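Local coordinates for sugar fermentation stimulation protein homolog (Pyrococcus furiosus, PDB 4DA2), which probably binds DNA, pairing an OB-fold domain with a calcium-binding PD-(D/E)xK nuclease-type domain, at residues A135-R138 against A143-P146; K86-I91 against M171-G176; L16-R21 against E45-G50; Y54-A59 against R64-G69. The protein carries 1 engineered substitution. All coordinates share one frame; numbering follows the deposited sequence.

In the fold
Interactions 1 and 2 belong to the PD-(D/E)xK domain and touch each other: the backbone of A135 meets that of I175 (A135 N to I175 O, 2.9 Å), joining neighbouring strands 127-139 and 169-176 of one sheet, and the rings of Y145 and F174 pack together. Their centres are 14 Å apart, and the side chains of Y145 and I175 each lie about 8 Å from a bound calcium ion; the calcium sites are formed by E109, D118, E131 and T132. Interactions 3 and 4 lie in the OB domain, centres 15 Å apart, and share a sheet in which strands 11-18 and 52-57 are neighbours. One meeting place of the domains is F46 against V136 of interaction 1.

Interaction 1 of 4, residues A135-R138 against A143-P146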
# COMPACT_ATOMS: atom_id res chain seq x y z
N ALA A 135 3.26 -2.91 0.42
CA ALA A 135 4.33 -3.83 0.84
C ALA A 135 3.89 -4.70 2.00
O ALA A 135 4.20 -4.41 3.16
CB ALA A 135 5.61 -3.06 1.19
N VAL A 136 3.14 -5.74 1.69
CA VAL A 136 2.54 -6.56 2.76
C VAL A 136 3.02 -8.02 2.71
O VAL A 136 2.39 -8.92 3.30
CB VAL A 136 0.98 -6.42 2.83
CG1 VAL A 136 0.60 -4.98 3.26
CG2 VAL A 136 0.31 -6.80 1.50
N LEU A 137 4.14 -8.24 2.02
CA LEU A 137 4.80 -9.54 2.02
C LEU A 137 5.86 -9.53 3.12
O LEU A 137 6.71 -8.63 3.16
CB LEU A 137 5.43 -9.83 0.66
CG LEU A 137 6.19 -11.16 0.52
CD1 LEU A 137 5.26 -12.38 0.60
CD2 LEU A 137 7.05 -11.20 -0.73
N ARG A 138 5.79 -10.49 4.04
CA ARG A 138 6.66 -10.47 5.21
C ARG A 138 7.80 -11.45 5.09
O ARG A 138 7.60 -12.60 4.69
CB ARG A 138 5.87 -10.82 6.47
CG ARG A 138 6.74 -11.07 7.72
CD ARG A 138 5.97 -11.76 8.84
NE ARG A 138 4.75 -11.04 9.17
CZ ARG A 138 4.68 -9.94 9.92
NH1 ARG A 138 5.79 -9.42 10.45
NH2 ARG A 138 3.51 -9.36 10.14
N ALA A 143 9.00 -5.79 5.68
CA ALA A 143 7.92 -5.74 4.68
C ALA A 143 8.58 -5.70 3.31
O ALA A 143 9.64 -5.06 3.15
CB ALA A 143 7.09 -4.51 4.88
N MET A 144 7.97 -6.36 2.33
CA MET A 144 8.55 -6.46 1.00
C MET A 144 7.59 -6.18 -0.13
O MET A 144 6.33 -6.32 0.01
CB MET A 144 9.21 -7.83 0.82
CG MET A 144 10.22 -8.12 1.89
SD MET A 144 11.22 -9.53 1.39
CE MET A 144 9.98 -10.85 1.27
N TYR A 145 8.19 -5.76 -1.25
CA TYR A 145 7.46 -5.56 -2.50
C TYR A 145 8.34 -5.98 -3.66
O TYR A 145 9.55 -5.73 -3.63
CB TYR A 145 7.02 -4.10 -2.63
CG TYR A 145 6.61 -3.68 -4.02
CD1 TYR A 145 5.25 -3.68 -4.41
CD2 TYR A 145 7.57 -3.33 -4.97
CE1 TYR A 145 4.87 -3.27 -5.70
CE2 TYR A 145 7.20 -2.93 -6.28
CZ TYR A 145 5.86 -2.90 -6.62
OH TYR A 145 5.53 -2.51 -7.89
N PRO A 146 7.75 -6.60 -4.71
CA PRO A 146 6.33 -6.99 -4.79
C PRO A 146 6.28 -8.48 -4.47
O PRO A 146 7.32 -9.06 -4.17
CB PRO A 146 6.02 -6.77 -6.27
CG PRO A 146 7.29 -7.13 -6.95
CD PRO A 146 8.42 -6.71 -6.01
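M144 and L137 face each other as an antiparallel hydrogen-bonded pair, and their side chains leave the sheet on the same face. The bond between them is short but bent: M144 N reaches L137 O at 2.7 Å with an angle of only 129° at the hydrogen, so it counts as weak. Above it the two long apolar side chains slant across one another. The methionine chain bends at chi3 (-62°), which brings its methyl CE to 3.6 Å from L137 CD2; a flexible thioether suits a place where the end of the chain must curl over a branched leucine. A135 fills a tighter spot. Its CB lies 3.5 Å from M144 O and 4.2 Å from the CB of both A143 and Y145, and its CA makes a bent CA-H...O contact with the same oxygen, so a small residue fits this approach of two backbones. One step further along the pairing, R138 and A143 form a non-hydrogen-bonded pair on the other face, where the R138 guanidinium reaches a salt bridge with D72. Register and short connection together make this the closing end of a beta hairpin, strands 127-139 and 142-145, in the PD-(D/E)xK domain.

Interaction 2 of 4, residues K86-I91 against M171-G176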
# COMPACT_ATOMS: atom_id res chain seq x y z
N LYS A 86 -5.59 6.09 1.55
CA LYS A 86 -6.31 7.03 2.44
C LYS A 86 -5.44 7.31 3.68
O LYS A 86 -5.38 8.45 4.16
CB LYS A 86 -7.67 6.48 2.88
CG LYS A 86 -8.73 6.49 1.78
CD LYS A 86 -10.11 6.32 2.41
CE LYS A 86 -11.24 6.45 1.38
NZ LYS A 86 -11.60 5.12 0.82
N ALA A 87 -4.76 6.26 4.16
CA ALA A 87 -3.83 6.36 5.31
C ALA A 87 -2.66 7.29 4.94
O ALA A 87 -2.31 8.21 5.69
CB ALA A 87 -3.31 5.00 5.68
N PHE A 88 -2.07 7.06 3.77
CA PHE A 88 -1.05 7.99 3.26
C PHE A 88 -1.54 9.46 3.20
O PHE A 88 -0.85 10.37 3.64
CB PHE A 88 -0.47 7.53 1.90
CG PHE A 88 0.66 8.40 1.42
CD1 PHE A 88 1.89 8.37 2.08
CD2 PHE A 88 0.50 9.25 0.34
CE1 PHE A 88 2.93 9.17 1.66
CE2 PHE A 88 1.53 10.08 -0.05
CZ PHE A 88 2.75 10.03 0.60
N GLU A 89 -2.73 9.67 2.64
CA GLU A 89 -3.36 10.99 2.58
C GLU A 89 -3.53 11.63 3.97
O GLU A 89 -3.38 12.83 4.11
CB GLU A 89 -4.69 10.91 1.81
CG GLU A 89 -4.46 10.63 0.31
CD GLU A 89 -5.65 10.05 -0.43
OE1 GLU A 89 -6.79 10.25 0.00
OE2 GLU A 89 -5.44 9.38 -1.47
N LYS A 90 -3.80 10.82 4.99
CA LYS A 90 -3.90 11.35 6.35
C LYS A 90 -2.53 11.78 6.86
O LYS A 90 -2.40 12.83 7.50
CB LYS A 90 -4.54 10.31 7.28
CG LYS A 90 -6.02 10.12 6.98
CD LYS A 90 -6.81 11.26 7.61
CE LYS A 90 -8.22 11.20 7.17
NZ LYS A 90 -9.07 12.20 7.87
N ILE A 91 -1.52 10.95 6.58
CA ILE A 91 -0.13 11.31 6.88
C ILE A 91 0.25 12.67 6.25
O ILE A 91 0.84 13.54 6.93
CB ILE A 91 0.83 10.18 6.48
CG1 ILE A 91 0.63 8.99 7.43
CG2 ILE A 91 2.30 10.66 6.47
CD1 ILE A 91 1.35 7.75 6.99
N MET A 171 9.35 10.64 -5.71
CA MET A 171 9.39 9.79 -4.50
C MET A 171 8.55 8.54 -4.66
O MET A 171 7.46 8.57 -5.25
CB MET A 171 8.87 10.57 -3.27
CG MET A 171 8.94 9.79 -1.97
SD MET A 171 8.32 10.73 -0.56
CE MET A 171 9.81 11.65 -0.22
N ILE A 172 9.09 7.41 -4.18
CA ILE A 172 8.30 6.20 -4.00
C ILE A 172 8.19 5.88 -2.53
O ILE A 172 9.17 5.92 -1.78
CB ILE A 172 8.80 4.98 -4.87
CG1 ILE A 172 7.84 3.78 -4.78
CG2 ILE A 172 10.24 4.54 -4.49
CD1 ILE A 172 8.11 2.74 -5.86
N VAL A 173 6.97 5.58 -2.11
CA VAL A 173 6.70 5.28 -0.70
C VAL A 173 6.09 3.90 -0.61
O VAL A 173 5.00 3.66 -1.15
CB VAL A 173 5.73 6.29 -0.09
CG1 VAL A 173 5.47 5.92 1.40
CG2 VAL A 173 6.28 7.75 -0.19
N PHE A 174 6.78 2.99 0.08
CA PHE A 174 6.24 1.65 0.33
C PHE A 174 5.41 1.66 1.61
O PHE A 174 5.86 2.09 2.67
CB PHE A 174 7.41 0.63 0.37
CG PHE A 174 8.13 0.53 -0.93
CD1 PHE A 174 7.58 -0.22 -1.97
CD2 PHE A 174 9.32 1.23 -1.16
CE1 PHE A 174 8.22 -0.31 -3.21
CE2 PHE A 174 9.98 1.12 -2.40
CZ PHE A 174 9.41 0.37 -3.43
N ILE A 175 4.17 1.19 1.49
CA ILE A 175 3.27 1.13 2.63
C ILE A 175 3.35 -0.28 3.22
O ILE A 175 2.72 -1.24 2.71
CB ILE A 175 1.81 1.50 2.22
CG1 ILE A 175 1.79 2.85 1.48
CG2 ILE A 175 0.93 1.52 3.45
CD1 ILE A 175 2.30 4.07 2.30
N GLY A 176 4.15 -0.40 4.28
CA GLY A 176 4.36 -1.67 5.00
C GLY A 176 3.24 -1.82 6.00
O GLY A 176 3.43 -1.69 7.23
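F88 reaches from its helix onto V173 and I175 of the strand, and these three apolar side chains make the whole contact. The ring atom CE1 sits equally far, 4.1 Å, from the two methyls of V173, CG1 and CG2, so the valine offers its forked end to one corner of the ring. Next to it, CD1 of the ring lies 4.3 Å from I175 CD1. Both aliphatic groups approach the ring obliquely, and the phenylalanine and valine side chains meet from opposite directions. With CG anti to the backbone N (chi1 -174°), the F88 ring spans the distance between helix and strand, whose nearest CA atoms, those of F88 and I175, are 8.1 Å apart. A large flat residue suits that span, while beta-branched valine and isoleucine suit the facing strand. V173 and I175 alternate with I172 and F174, whose side chains leave by the other face, where F174 stacks on F184. The helix is held by its own backbone bonds, such as I91 N to A87 O at 3.0 Å. Around this core F88 also leans on V130 and T132 of strand 127-139, and V173 on L211 of strand 207-215. A87 and I91 continue the packing of helix 81-93 onto L213 and L211 of strand 207-215 and onto L4 of strand 2-6.

Interaction 3 of 4, residues L16-R21 against E45-G50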
# COMPACT_ATOMS: atom_id res chain seq x y z
N LEU A 16 -12.82 -17.67 2.15
CA LEU A 16 -13.14 -18.97 1.54
C LEU A 16 -12.29 -19.21 0.33
O LEU A 16 -11.51 -20.19 0.28
CB LEU A 16 -14.64 -19.05 1.19
CG LEU A 16 -15.56 -18.89 2.42
CD1 LEU A 16 -17.04 -18.86 2.02
CD2 LEU A 16 -15.31 -19.96 3.48
N ARG A 17 -12.40 -18.32 -0.66
CA ARG A 17 -11.61 -18.48 -1.88
C ARG A 17 -11.54 -17.22 -2.74
O ARG A 17 -12.43 -16.36 -2.72
CB ARG A 17 -12.06 -19.70 -2.71
CG ARG A 17 -13.40 -19.55 -3.39
CD ARG A 17 -13.84 -20.87 -4.06
NE ARG A 17 -15.19 -20.75 -4.60
CZ ARG A 17 -15.50 -20.35 -5.84
NH1 ARG A 17 -14.54 -19.99 -6.69
NH2 ARG A 17 -16.77 -20.31 -6.23
N ARG A 18 -10.45 -17.11 -3.49
CA ARG A 18 -10.31 -16.00 -4.41
C ARG A 18 -10.94 -16.40 -5.74
O ARG A 18 -10.62 -17.45 -6.29
CB ARG A 18 -8.83 -15.59 -4.54
CG ARG A 18 -8.67 -14.20 -5.12
CD ARG A 18 -7.26 -13.68 -4.95
NE ARG A 18 -7.17 -12.29 -5.40
CZ ARG A 18 -6.05 -11.56 -5.40
NH1 ARG A 18 -4.91 -12.10 -4.97
NH2 ARG A 18 -6.06 -10.30 -5.83
N VAL A 19 -11.84 -15.57 -6.24
CA VAL A 19 -12.55 -15.86 -7.50
C VAL A 19 -11.71 -15.40 -8.69
O VAL A 19 -11.51 -16.15 -9.65
CB VAL A 19 -13.94 -15.19 -7.52
CG1 VAL A 19 -14.65 -15.38 -8.87
CG2 VAL A 19 -14.82 -15.74 -6.37
N ASN A 20 -11.25 -14.16 -8.61
CA ASN A 20 -10.26 -13.63 -9.55
C ASN A 20 -9.45 -12.55 -8.84
O ASN A 20 -9.52 -12.42 -7.61
CB ASN A 20 -10.93 -13.09 -10.82
CG ASN A 20 -12.05 -12.10 -10.53
OD1 ASN A 20 -11.92 -11.17 -9.73
ND2 ASN A 20 -13.17 -12.29 -11.22
N ARG A 21 -8.71 -11.76 -9.60
CA ARG A 21 -7.86 -10.75 -8.98
C ARG A 21 -8.62 -9.59 -8.30
O ARG A 21 -8.07 -8.91 -7.43
CB ARG A 21 -6.79 -10.25 -9.96
CG ARG A 21 -7.29 -9.44 -11.14
CD ARG A 21 -6.17 -9.30 -12.17
NE ARG A 21 -6.50 -8.42 -13.28
CZ ARG A 21 -7.27 -8.77 -14.31
NH1 ARG A 21 -7.82 -9.97 -14.38
NH2 ARG A 21 -7.51 -7.89 -15.28
N GLU A 45 0.16 -15.77 0.93
CA GLU A 45 0.21 -16.08 2.35
C GLU A 45 -1.06 -15.69 3.14
O GLU A 45 -1.32 -16.22 4.22
CB GLU A 45 1.51 -15.59 2.98
CG GLU A 45 2.72 -16.34 2.40
CD GLU A 45 4.07 -15.80 2.85
OE1 GLU A 45 4.17 -15.24 3.96
OE2 GLU A 45 5.04 -15.96 2.08
N PHE A 46 -1.87 -14.80 2.56
CA PHE A 46 -3.10 -14.33 3.21
C PHE A 46 -4.34 -15.05 2.70
O PHE A 46 -5.24 -15.34 3.49
CB PHE A 46 -3.32 -12.82 3.02
CG PHE A 46 -2.41 -11.95 3.87
CD1 PHE A 46 -2.39 -12.09 5.26
CD2 PHE A 46 -1.55 -11.03 3.27
CE1 PHE A 46 -1.54 -11.30 6.05
CE2 PHE A 46 -0.69 -10.24 4.04
CZ PHE A 46 -0.69 -10.38 5.43
N MET A 47 -4.39 -15.26 1.37
CA MET A 47 -5.57 -15.79 0.67
C MET A 47 -5.62 -17.30 0.81
O MET A 47 -5.45 -18.01 -0.19
CB MET A 47 -5.51 -15.45 -0.82
CG MET A 47 -5.32 -13.99 -1.13
SD MET A 47 -6.89 -13.14 -1.13
CE MET A 47 -6.40 -11.41 -1.14
N ILE A 48 -5.83 -17.77 2.04
CA ILE A 48 -5.84 -19.20 2.37
C ILE A 48 -7.21 -19.52 2.97
O ILE A 48 -7.65 -18.84 3.91
CB ILE A 48 -4.70 -19.56 3.39
CG1 ILE A 48 -3.31 -19.22 2.82
CG2 ILE A 48 -4.79 -21.04 3.87
CD1 ILE A 48 -2.77 -20.20 1.83
N PRO A 49 -7.90 -20.54 2.42
CA PRO A 49 -9.21 -20.91 2.99
C PRO A 49 -9.14 -21.12 4.51
O PRO A 49 -8.24 -21.83 5.01
CB PRO A 49 -9.56 -22.20 2.24
CG PRO A 49 -8.86 -22.07 0.91
CD PRO A 49 -7.56 -21.33 1.22
N GLY A 50 -10.03 -20.46 5.24
CA GLY A 50 -10.10 -20.60 6.69
C GLY A 50 -9.50 -19.44 7.47
O GLY A 50 -9.79 -19.27 8.67
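L16 and P49 bring the two backbones closest, with their CA atoms 4.6 Å apart, whereas R18 and M47 stand 7.0 Å apart and leave room for side chains between them. At the near end the proline ring rests against a carbonyl, P49 CG lying 3.3 Å from L16 O. Two local bends shape the chains: L16 and R17 both face L25 in a classic beta bulge, and M47 is the centre of an inverse gamma turn. At the wider end M47 and R18 meet. The R18 chain runs extended from CG to NE, and the methionine sulfur touches its aliphatic part, M47 SD to R18 CD at 3.9 Å. Beyond this the methyl CE lies over one face of the guanidinium, offset toward its rim, 4.2 Å from NH1. Methionine suits this place because its chain, bent at chi2 (-85°), crosses the arginine slantwise, sulfur against CD and methyl over the guanidinium face. R21 O lies at the guanidinium edge, near its plane, and takes a bond from NH2 at 2.9 Å; NE bonds weakly to N20 O, and NH1 bonds to G41 O. A leucine in place of R18 is likely to leave the carbonyls of R21 and G41 without these donors and the chain at 20-21 less firmly held. Loop 45-50 lies beside strand 11-18, which pairs with strand 23-28, and leads into strand 52-57.

Interaction 4 of 4, residues Y54-A59 against R64-G69; sequences YCTPKA and RYILLG
A beta hairpin of the OB domain joins Y54-A59 to R64-G69, and a classic beta bulge interrupts its pairing where L68 and G69 both face Y54. Y54 bonds to each of them: its N to G69 O, and its O to L68 N, both at 2.9 Å. T56 and I66 then form a regular hydrogen-bonded pair, I66 N to T56 O at 2.8 Å and nearly straight (170°), and K58 N donates to R64 O beyond it. On the face carrying T56 and I66, L68 CD1 lies 3.7 Å from T56 CG2, the two side chains slanting past each other. A chi1 of -162° puts T56 OG1 anti to the backbone N, where it bonds to P9 O, and sets the methyl toward L68. Replacing L68 with a glycine would probably open a gap beside that methyl and leave T56 less firmly packed. K58 crosses I66 at about a right angle, its CB 3.9 Å from I66 CG1, while its end leads away. On the other face C55 SG lies 4.1 Å from L67 CD1. That face turns to A35 of strand 31-36 and F15 of strand 11-18; strand 52-57 thus sits between 11-18 and 65-72, which runs parallel to 31-36.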
# COMPACT_ATOMS: atom_id res chain seq x y z
N TYR A 54 -11.08 -9.20 7.46
CA TYR A 54 -11.91 -8.12 7.97
C TYR A 54 -12.48 -7.37 6.79
O TYR A 54 -11.73 -7.01 5.87
CB TYR A 54 -11.11 -7.20 8.91
CG TYR A 54 -10.82 -7.93 10.17
CD1 TYR A 54 -11.68 -7.84 11.26
CD2 TYR A 54 -9.72 -8.79 10.25
CE1 TYR A 54 -11.40 -8.59 12.44
CE2 TYR A 54 -9.44 -9.50 11.38
CZ TYR A 54 -10.26 -9.41 12.46
OH TYR A 54 -9.90 -10.20 13.54
N CYS A 55 -13.81 -7.20 6.78
CA CYS A 55 -14.52 -6.53 5.69
C CYS A 55 -15.19 -5.25 6.19
O CYS A 55 -15.41 -5.10 7.38
CB CYS A 55 -15.62 -7.45 5.11
SG CYS A 55 -15.01 -8.71 4.01
N THR A 56 -15.46 -4.32 5.27
CA THR A 56 -16.33 -3.18 5.56
C THR A 56 -17.36 -3.03 4.43
O THR A 56 -17.08 -3.42 3.30
CB THR A 56 -15.51 -1.88 5.77
OG1 THR A 56 -16.34 -0.92 6.44
CG2 THR A 56 -14.99 -1.29 4.45
N PRO A 57 -18.56 -2.48 4.74
CA PRO A 57 -19.58 -2.39 3.70
C PRO A 57 -19.16 -1.38 2.65
O PRO A 57 -18.35 -0.51 2.94
CB PRO A 57 -20.83 -1.88 4.44
CG PRO A 57 -20.59 -2.21 5.87
CD PRO A 57 -19.10 -2.06 6.05
N LYS A 58 -19.70 -1.52 1.45
CA LYS A 58 -19.47 -0.57 0.38
C LYS A 58 -20.85 -0.18 -0.15
O LYS A 58 -21.58 -1.05 -0.62
CB LYS A 58 -18.64 -1.22 -0.73
CG LYS A 58 -18.30 -0.31 -1.88
CD LYS A 58 -17.80 -1.10 -3.07
CE LYS A 58 -17.25 -0.16 -4.12
NZ LYS A 58 -17.03 -0.86 -5.41
N ALA A 59 -21.22 1.09 -0.03
CA ALA A 59 -22.52 1.57 -0.53
C ALA A 59 -22.47 1.77 -2.04
O ALA A 59 -21.93 2.77 -2.52
CB ALA A 59 -22.95 2.85 0.18
N ARG A 64 -21.04 -5.35 -2.31
CA ARG A 64 -21.47 -4.70 -1.08
C ARG A 64 -20.45 -4.75 0.05
O ARG A 64 -20.67 -4.16 1.10
CB ARG A 64 -22.78 -5.32 -0.55
CG ARG A 64 -23.89 -5.49 -1.58
CD ARG A 64 -25.31 -5.33 -0.99
NE ARG A 64 -25.49 -5.72 0.41
CZ ARG A 64 -25.36 -6.96 0.90
NH1 ARG A 64 -24.99 -7.96 0.13
NH2 ARG A 64 -25.57 -7.18 2.20
N TYR A 65 -19.35 -5.48 -0.16
CA TYR A 65 -18.30 -5.55 0.86
C TYR A 65 -16.93 -5.37 0.26
O TYR A 65 -16.69 -5.75 -0.88
CB TYR A 65 -18.34 -6.90 1.57
CG TYR A 65 -19.59 -7.11 2.37
CD1 TYR A 65 -19.64 -6.73 3.72
CD2 TYR A 65 -20.73 -7.66 1.79
CE1 TYR A 65 -20.80 -6.92 4.47
CE2 TYR A 65 -21.89 -7.85 2.53
CZ TYR A 65 -21.91 -7.48 3.87
OH TYR A 65 -23.06 -7.66 4.60
N ILE A 66 -16.03 -4.78 1.04
CA ILE A 66 -14.61 -4.70 0.67
C ILE A 66 -13.82 -5.54 1.68
O ILE A 66 -14.00 -5.39 2.91
CB ILE A 66 -14.12 -3.24 0.70
CG1 ILE A 66 -14.99 -2.36 -0.19
CG2 ILE A 66 -12.67 -3.15 0.22
CD1 ILE A 66 -14.85 -0.92 0.13
N LEU A 67 -12.99 -6.45 1.18
CA LEU A 67 -12.07 -7.18 2.05
C LEU A 67 -10.84 -6.30 2.31
O LEU A 67 -9.99 -6.13 1.42
CB LEU A 67 -11.66 -8.51 1.39
CG LEU A 67 -10.63 -9.42 2.07
CD1 LEU A 67 -11.10 -9.80 3.48
CD2 LEU A 67 -10.43 -10.65 1.19
N LEU A 68 -10.76 -5.70 3.50
CA LEU A 68 -9.73 -4.70 3.79
C LEU A 68 -8.39 -5.27 4.18
O LEU A 68 -7.36 -4.64 3.95
CB LEU A 68 -10.16 -3.73 4.88
CG LEU A 68 -11.43 -2.92 4.63
CD1 LEU A 68 -11.70 -2.19 5.90
CD2 LEU A 68 -11.24 -1.98 3.43
N GLY A 69 -8.42 -6.43 4.84
CA GLY A 69 -7.26 -7.03 5.43
C GLY A 69 -7.46 -8.38 6.08
O GLY A 69 -8.55 -8.96 6.04